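Local coordinates for protein voltage-sensor containing phosphatase (Ciona intestinalis, PDB 3V0D) that probably dephosphorylates membrane phosphoinositides under voltage control, through a PTEN-like phosphatase domain joined to a C2 domain, at residues K200-T205 / S297-D302. The protein carries 1 engineered substitution. Residues are numbered along the deposited sequence; the frame is centred on the assembly and turned at random.
Sequences KKLKVT and SLVEGD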
# COMPACT_ATOMS: atom_id res chain seq x y z
N LYS A 200 1.82 -0.47 20.43
CA LYS A 200 1.98 0.87 20.95
C LYS A 200 0.66 1.60 20.76
O LYS A 200 0.14 1.70 19.64
CB LYS A 200 3.11 1.59 20.23
CG LYS A 200 3.48 2.93 20.80
CD LYS A 200 4.93 3.25 20.50
CE LYS A 200 5.05 4.28 19.42
NZ LYS A 200 6.04 3.82 18.41
N LYS A 201 0.12 2.10 21.86
CA LYS A 201 -1.14 2.83 21.86
C LYS A 201 -0.84 4.32 21.85
O LYS A 201 -0.06 4.81 22.67
CB LYS A 201 -1.92 2.46 23.12
CG LYS A 201 -2.44 1.04 23.12
CD LYS A 201 -3.17 0.71 24.43
CE LYS A 201 -3.49 -0.76 24.52
NZ LYS A 201 -3.97 -1.11 25.88
N LEU A 202 -1.45 5.04 20.91
CA LEU A 202 -1.19 6.47 20.72
C LEU A 202 -2.49 7.21 20.50
O LEU A 202 -3.49 6.63 20.08
CB LEU A 202 -0.33 6.71 19.46
CG LEU A 202 1.06 6.08 19.35
CD1 LEU A 202 1.61 6.29 17.93
CD2 LEU A 202 1.97 6.66 20.41
N LYS A 203 -2.47 8.52 20.75
CA LYS A 203 -3.53 9.40 20.25
C LYS A 203 -2.92 10.46 19.37
O LYS A 203 -1.85 10.98 19.68
CB LYS A 203 -4.27 10.08 21.41
CG LYS A 203 -5.18 9.15 22.20
CD LYS A 203 -5.84 9.88 23.35
CE LYS A 203 -6.80 8.98 24.13
NZ LYS A 203 -7.52 9.71 25.23
N VAL A 204 -3.58 10.82 18.28
CA VAL A 204 -3.15 11.99 17.51
C VAL A 204 -3.64 13.24 18.23
O VAL A 204 -4.84 13.34 18.55
CB VAL A 204 -3.73 11.96 16.07
CG1 VAL A 204 -3.46 13.27 15.35
CG2 VAL A 204 -3.15 10.81 15.29
N THR A 205 -2.73 14.17 18.50
CA THR A 205 -3.07 15.42 19.17
C THR A 205 -2.84 16.65 18.30
O THR A 205 -3.28 17.75 18.67
CB THR A 205 -2.27 15.60 20.45
OG1 THR A 205 -0.89 15.55 20.11
CG2 THR A 205 -2.61 14.51 21.47
N SER A 297 3.16 1.08 16.14
CA SER A 297 4.32 0.42 16.75
C SER A 297 5.63 0.85 16.19
O SER A 297 6.68 0.62 16.81
CB SER A 297 4.25 -1.07 16.53
OG SER A 297 3.14 -1.57 17.17
N LEU A 298 5.60 1.42 14.99
CA LEU A 298 6.80 1.79 14.28
C LEU A 298 7.06 3.29 14.33
O LEU A 298 8.06 3.76 13.82
CB LEU A 298 6.94 1.09 12.93
CG LEU A 298 7.03 -0.44 13.05
CD1 LEU A 298 6.93 -1.04 11.68
CD2 LEU A 298 8.31 -0.91 13.70
N VAL A 299 6.17 4.03 15.01
CA VAL A 299 6.37 5.45 15.27
C VAL A 299 7.56 5.64 16.19
O VAL A 299 7.72 4.90 17.16
CB VAL A 299 5.09 6.08 15.90
CG1 VAL A 299 5.35 7.49 16.43
CG2 VAL A 299 4.01 6.12 14.86
N GLU A 300 8.36 6.64 15.87
CA GLU A 300 9.50 7.01 16.69
C GLU A 300 9.23 8.34 17.38
O GLU A 300 8.85 9.32 16.75
CB GLU A 300 10.77 7.10 15.83
CG GLU A 300 11.09 5.80 15.11
CD GLU A 300 12.26 5.93 14.17
OE1 GLU A 300 12.03 6.02 12.94
OE2 GLU A 300 13.41 5.94 14.66
N GLY A 301 9.41 8.35 18.69
CA GLY A 301 9.23 9.57 19.47
C GLY A 301 7.77 9.99 19.46
O GLY A 301 6.88 9.14 19.54
N ASP A 302 7.54 11.29 19.37
CA ASP A 302 6.19 11.85 19.57
C ASP A 302 5.52 12.32 18.28
O ASP A 302 4.52 13.03 18.33
CB ASP A 302 6.22 13.00 20.59
CG ASP A 302 6.89 14.26 20.05
OD1 ASP A 302 7.45 14.25 18.93
OD2 ASP A 302 6.87 15.28 20.77
O HOH W 1 0.49 -1.20 17.76
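Lys200 meets the flat peptide carbonyl of Val299. The hydrogen bond from Lys200 NZ to Val299 O is modelled at 2.4 Å. That is very short, and its exact geometry is doubtful. As modelled, NZ approaches the oxygen from the CA side of the C=O, somewhat off the peptide plane. CG of Lys200 is anti to the backbone N (chi1 -173°). The chain then bends at chi3 and chi4 and crosses the Val299 side chain at about a right angle. Nearer the backbone, CB of Lys200 rests 3.9 Å from CA of Ser297. Beside this, Leu202 CD1 meets Val299 CG2 tip to tip at 3.9 Å. A water closes the other end. It accepts from Lys200 N at 3.1 Å and donates to Ser297 OG at 2.7 Å in the conformer described. The same OG is hydrogen-bonded to Pro198 O.

The contact lies at the surface of the PTEN-type C2 domain. Residues 297-302 belong to the loop that crosses from strand 290-295 of the four-stranded sheet to strand 303-307 of the five-stranded one. Residues 200-205 run into and form the first part of strand 202-210, in the middle of the latter sheet. Val299 also touches Phe333 of strand 328-335, while in the conformer described Leu298 touches Tyr184 and Lys187 of helix 176-191.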